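Local coordinates for uncharacterized protein (Pyrococcus horikoshii, PDB 1ZJJ) that is probably a magnesium-dependent phosphatase of the haloacid dehalogenase superfamily, though its natural substrate is not established, at residues Ile184-Val196 / Asp213-Lys225. Numbering follows the deposited sequence.
Sequences IIGKPNEPMYEVV and DTDIAFAKKFGMK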
loop_
_atom_site.group_PDB
_atom_site.type_symbol
_atom_site.label_atom_id
_atom_site.label_comp_id
_atom_site.label_asym_id
_atom_site.label_seq_id
_atom_site.Cartn_x
_atom_site.Cartn_y
_atom_site.Cartn_z
ATOM N N ILE B 184 13.186 6.937 -2.713
ATOM C CA ILE B 184 13.601 5.692 -2.067
ATOM C C ILE B 184 15.110 5.666 -1.885
ATOM O O ILE B 184 15.872 5.801 -2.843
ATOM C CB ILE B 184 13.154 4.443 -2.877
ATOM C CG1 ILE B 184 11.636 4.468 -3.095
ATOM C CG2 ILE B 184 13.541 3.171 -2.122
ATOM C CD1 ILE B 184 10.826 4.435 -1.825
ATOM N N ILE B 185 15.537 5.464 -0.648
ATOM C CA ILE B 185 16.953 5.473 -0.316
ATOM C C ILE B 185 17.771 4.216 -0.622
ATOM O O ILE B 185 18.824 4.298 -1.269
ATOM C CB ILE B 185 17.137 5.821 1.186
ATOM C CG1 ILE B 185 16.425 7.139 1.505
ATOM C CG2 ILE B 185 18.622 5.926 1.529
ATOM C CD1 ILE B 185 16.918 8.314 0.690
ATOM N N GLY B 186 17.281 3.064 -0.170
ATOM C CA GLY B 186 18.010 1.819 -0.329
ATOM C C GLY B 186 18.155 1.192 -1.702
ATOM O O GLY B 186 17.649 1.709 -2.699
ATOM N N LYS B 187 18.872 0.071 -1.737
ATOM C CA LYS B 187 19.102 -0.683 -2.966
ATOM C C LYS B 187 17.759 -0.926 -3.642
ATOM O O LYS B 187 16.774 -1.231 -2.971
ATOM C CB LYS B 187 19.750 -2.030 -2.637
ATOM C CG LYS B 187 21.071 -1.923 -1.891
ATOM C CD LYS B 187 21.540 -3.288 -1.390
ATOM C CE LYS B 187 20.601 -3.824 -0.315
ATOM N NZ LYS B 187 21.027 -5.171 0.133
ATOM N N PRO B 188 17.713 -0.863 -4.984
ATOM C CA PRO B 188 18.803 -0.589 -5.930
ATOM C C PRO B 188 18.915 0.884 -6.300
ATOM O O PRO B 188 19.298 1.225 -7.423
ATOM C CB PRO B 188 18.402 -1.427 -7.129
ATOM C CG PRO B 188 16.931 -1.145 -7.189
ATOM C CD PRO B 188 16.504 -1.281 -5.718
ATOM N N ASN B 189 18.594 1.758 -5.355
ATOM C CA ASN B 189 18.622 3.187 -5.609
ATOM C C ASN B 189 19.953 3.892 -5.389
ATOM O O ASN B 189 20.822 3.425 -4.658
ATOM C CB ASN B 189 17.512 3.851 -4.798
ATOM C CG ASN B 189 16.135 3.400 -5.247
ATOM O OD1 ASN B 189 15.622 3.872 -6.258
ATOM N ND2 ASN B 189 15.544 2.464 -4.516
ATOM N N GLU B 190 20.082 5.041 -6.038
ATOM C CA GLU B 190 21.282 5.859 -6.016
ATOM C C GLU B 190 21.739 6.411 -4.657
ATOM O O GLU B 190 22.936 6.480 -4.391
ATOM C CB GLU B 190 21.100 6.983 -7.041
ATOM C CG GLU B 190 22.337 7.784 -7.361
ATOM C CD GLU B 190 22.666 8.770 -6.273
ATOM O OE1 GLU B 190 21.727 9.173 -5.557
ATOM O OE2 GLU B 190 23.848 9.155 -6.137
ATOM N N PRO B 191 20.803 6.817 -3.779
ATOM C CA PRO B 191 21.241 7.342 -2.480
ATOM C C PRO B 191 22.110 6.338 -1.714
ATOM O O PRO B 191 23.065 6.720 -1.027
ATOM C CB PRO B 191 19.923 7.619 -1.755
ATOM C CG PRO B 191 18.996 7.973 -2.885
ATOM C CD PRO B 191 19.339 6.918 -3.915
ATOM N N MET B 192 21.774 5.057 -1.836
ATOM C CA MET B 192 22.522 4.004 -1.152
ATOM C C MET B 192 23.915 3.901 -1.763
ATOM O O MET B 192 24.899 3.707 -1.055
ATOM C CB MET B 192 21.805 2.659 -1.291
ATOM C CG MET B 192 22.253 1.616 -0.282
ATOM S SD MET B 192 21.647 2.013 1.375
ATOM C CE MET B 192 20.912 0.474 1.837
ATOM N N TYR B 193 23.992 4.030 -3.084
ATOM C CA TYR B 193 25.276 3.960 -3.776
ATOM C C TYR B 193 26.130 5.146 -3.357
ATOM O O TYR B 193 27.338 5.024 -3.182
ATOM C CB TYR B 193 25.084 3.992 -5.295
ATOM C CG TYR B 193 26.386 3.888 -6.065
ATOM C CD1 TYR B 193 27.113 2.698 -6.086
ATOM C CD2 TYR B 193 26.908 4.990 -6.742
ATOM C CE1 TYR B 193 28.329 2.608 -6.757
ATOM C CE2 TYR B 193 28.123 4.911 -7.421
ATOM C CZ TYR B 193 28.828 3.720 -7.421
ATOM O OH TYR B 193 30.043 3.646 -8.057
ATOM N N GLU B 194 25.491 6.300 -3.201
ATOM C CA GLU B 194 26.205 7.500 -2.797
ATOM C C GLU B 194 26.887 7.258 -1.460
ATOM O O GLU B 194 28.008 7.704 -1.241
ATOM C CB GLU B 194 25.246 8.692 -2.706
ATOM C CG GLU B 194 25.887 9.947 -2.155
ATOM C CD GLU B 194 24.998 11.170 -2.290
ATOM O OE1 GLU B 194 23.793 11.072 -1.987
ATOM O OE2 GLU B 194 25.510 12.234 -2.690
ATOM N N VAL B 195 26.215 6.539 -0.565
ATOM C CA VAL B 195 26.802 6.245 0.742
ATOM C C VAL B 195 27.994 5.290 0.647
ATOM O O VAL B 195 29.018 5.498 1.295
ATOM C CB VAL B 195 25.749 5.660 1.706
ATOM C CG1 VAL B 195 26.416 5.193 2.987
ATOM C CG2 VAL B 195 24.712 6.726 2.031
ATOM N N VAL B 196 27.857 4.241 -0.157
ATOM C CA VAL B 196 28.938 3.276 -0.346
ATOM C C VAL B 196 30.157 3.983 -0.931
ATOM O O VAL B 196 31.280 3.788 -0.480
ATOM C CB VAL B 196 28.506 2.135 -1.310
ATOM C CG1 VAL B 196 29.717 1.294 -1.707
ATOM C CG2 VAL B 196 27.451 1.255 -0.646
ATOM N N ASP B 213 16.236 -8.334 -7.659
ATOM C CA ASP B 213 15.562 -7.039 -7.697
ATOM C C ASP B 213 16.214 -5.912 -6.897
ATOM O O ASP B 213 15.977 -4.743 -7.186
ATOM C CB ASP B 213 14.117 -7.208 -7.240
ATOM C CG ASP B 213 14.021 -7.742 -5.831
ATOM O OD1 ASP B 213 14.097 -6.936 -4.885
ATOM O OD2 ASP B 213 13.891 -8.972 -5.672
ATOM N N THR B 214 17.017 -6.239 -5.886
ATOM C CA THR B 214 17.679 -5.188 -5.118
ATOM C C THR B 214 19.198 -5.258 -5.254
ATOM O O THR B 214 19.823 -4.356 -5.814
ATOM C CB THR B 214 17.318 -5.248 -3.612
ATOM O OG1 THR B 214 17.579 -6.559 -3.105
ATOM C CG2 THR B 214 15.861 -4.895 -3.399
ATOM N N ASP B 215 19.786 -6.342 -4.757
ATOM C CA ASP B 215 21.233 -6.511 -4.809
ATOM C C ASP B 215 21.833 -6.474 -6.215
ATOM O O ASP B 215 22.689 -5.640 -6.508
ATOM C CB ASP B 215 21.624 -7.815 -4.113
ATOM C CG ASP B 215 21.186 -7.850 -2.669
ATOM O OD1 ASP B 215 21.386 -6.836 -1.969
ATOM O OD2 ASP B 215 20.649 -8.882 -2.230
ATOM N N ILE B 216 21.387 -7.370 -7.085
ATOM C CA ILE B 216 21.940 -7.411 -8.432
ATOM C C ILE B 216 21.546 -6.194 -9.268
ATOM O O ILE B 216 22.357 -5.673 -10.032
ATOM C CB ILE B 216 21.534 -8.715 -9.150
ATOM C CG1 ILE B 216 21.956 -9.913 -8.298
ATOM C CG2 ILE B 216 22.204 -8.799 -10.516
ATOM C CD1 ILE B 216 23.433 -9.909 -7.907
ATOM N N ALA B 217 20.309 -5.729 -9.112
ATOM C CA ALA B 217 19.853 -4.562 -9.859
ATOM C C ALA B 217 20.735 -3.369 -9.493
ATOM O O ALA B 217 21.096 -2.556 -10.337
ATOM C CB ALA B 217 18.400 -4.270 -9.522
ATOM N N PHE B 218 21.084 -3.299 -8.213
ATOM C CA PHE B 218 21.918 -2.242 -7.663
ATOM C C PHE B 218 23.295 -2.242 -8.331
ATOM O O PHE B 218 23.752 -1.221 -8.835
ATOM C CB PHE B 218 22.057 -2.480 -6.154
ATOM C CG PHE B 218 22.809 -1.408 -5.416
ATOM C CD1 PHE B 218 22.397 -0.082 -5.463
ATOM C CD2 PHE B 218 23.895 -1.744 -4.608
ATOM C CE1 PHE B 218 23.054 0.897 -4.711
ATOM C CE2 PHE B 218 24.556 -0.780 -3.854
ATOM C CZ PHE B 218 24.135 0.547 -3.904
ATOM N N ALA B 219 23.943 -3.403 -8.337
ATOM C CA ALA B 219 25.275 -3.541 -8.924
ATOM C C ALA B 219 25.313 -3.115 -10.387
ATOM O O ALA B 219 26.198 -2.362 -10.795
ATOM C CB ALA B 219 25.747 -4.967 -8.793
ATOM N N LYS B 220 24.350 -3.600 -11.163
ATOM C CA LYS B 220 24.269 -3.276 -12.587
ATOM C C LYS B 220 24.000 -1.808 -12.892
ATOM O O LYS B 220 24.570 -1.259 -13.825
ATOM C CB LYS B 220 23.198 -4.129 -13.253
ATOM C CG LYS B 220 23.451 -5.605 -13.123
ATOM C CD LYS B 220 24.915 -5.933 -13.367
ATOM C CE LYS B 220 25.197 -6.082 -14.855
ATOM N NZ LYS B 220 24.182 -6.871 -15.600
ATOM N N LYS B 221 23.120 -1.178 -12.121
ATOM C CA LYS B 221 22.801 0.226 -12.339
ATOM C C LYS B 221 23.973 1.140 -12.024
ATOM O O LYS B 221 24.123 2.194 -12.635
ATOM C CB LYS B 221 21.582 0.630 -11.503
ATOM C CG LYS B 221 20.272 0.056 -12.035
ATOM C CD LYS B 221 19.110 0.277 -11.080
ATOM C CE LYS B 221 19.065 1.717 -10.586
ATOM N NZ LYS B 221 17.969 1.919 -9.610
ATOM N N PHE B 222 24.817 0.733 -11.084
ATOM C CA PHE B 222 25.954 1.567 -10.712
ATOM C C PHE B 222 27.342 1.025 -11.058
ATOM O O PHE B 222 28.353 1.483 -10.528
ATOM C CB PHE B 222 25.840 1.921 -9.232
ATOM C CG PHE B 222 24.563 2.632 -8.907
ATOM C CD1 PHE B 222 24.348 3.934 -9.349
ATOM C CD2 PHE B 222 23.534 1.970 -8.242
ATOM C CE1 PHE B 222 23.119 4.566 -9.140
ATOM C CE2 PHE B 222 22.308 2.590 -8.029
ATOM C CZ PHE B 222 22.099 3.890 -8.480
ATOM N N GLY B 223 27.376 0.051 -11.960
ATOM C CA GLY B 223 28.644 -0.503 -12.408
ATOM C C GLY B 223 29.493 -1.274 -11.418
ATOM O O GLY B 223 30.724 -1.222 -11.470
ATOM N N MET B 224 28.845 -1.986 -10.511
ATOM C CA MET B 224 29.556 -2.796 -9.534
ATOM C C MET B 224 29.511 -4.217 -10.072
ATOM O O MET B 224 28.533 -4.601 -10.718
ATOM C CB MET B 224 28.837 -2.773 -8.187
ATOM C CG MET B 224 28.602 -1.402 -7.612
ATOM S SD MET B 224 27.433 -1.518 -6.255
ATOM C CE MET B 224 28.485 -2.170 -4.934
ATOM N N LYS B 225 30.555 -4.999 -9.824
ATOM C CA LYS B 225 30.542 -6.382 -10.281
ATOM C C LYS B 225 29.364 -7.033 -9.566
ATOM O O LYS B 225 29.278 -6.988 -8.335
ATOM C CB LYS B 225 31.844 -7.096 -9.906
ATOM C CG LYS B 225 31.883 -8.563 -10.327
ATOM C CD LYS B 225 33.151 -9.257 -9.850
ATOM C CE LYS B 225 34.376 -8.775 -10.605
ATOM N NZ LYS B 225 34.316 -9.179 -12.038
#
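The Y193 ring overlaps that of F222 in an offset stack, planes 10° apart and centroids 4.7 Å from each other. The two side chains slide past one another in opposite directions, each laying its own CB over the other's ring: F222 CB stands 3.6 Å from the Y193 centroid, and Y193 CB covers the centre of the F222 face. With CG of Y193 anti to its backbone N (chi1 -179°), the ring reaches out from helix 190-199 to F222. M224 adds a Met-aromatic contact, its SD at the edge of the tyrosine ring. Replacing Y193 by an alanine would keep CB but remove the phenol ring, and F222 CB and the M224 sulfur would probably lose their aromatic neighbour.

The F218 ring packs against 184-196 and takes K187 CG over its centre, 4.0 Å from the ring centroid, while N189 O and the backbone N of Y193 lie at its edge. That CH-pi contact uses the aliphatic part of a long lysine whose amino group reaches the magnesium site. In the HAD fold a lysine or arginine here typically steadies the negative charge around the nucleophile, and K187 is consistent with that role: NZ bridges to D215 OD1 at 2.7 Å, nearly along the C-O axis, and also to D7, a magnesium ligand. D215 OD2 in turn accepts from R211 N, consistent with a second-shell place at the magnesium site.

P188 follows a cis peptide bond, and its compact ring fits against the helix, CB lying 3.7 Å from A217 CB, where a small residue allows close approach. K221 is long enough to reach back to this turn, NZ donating to P188 O at 2.7 Å from above the carbonyl plane.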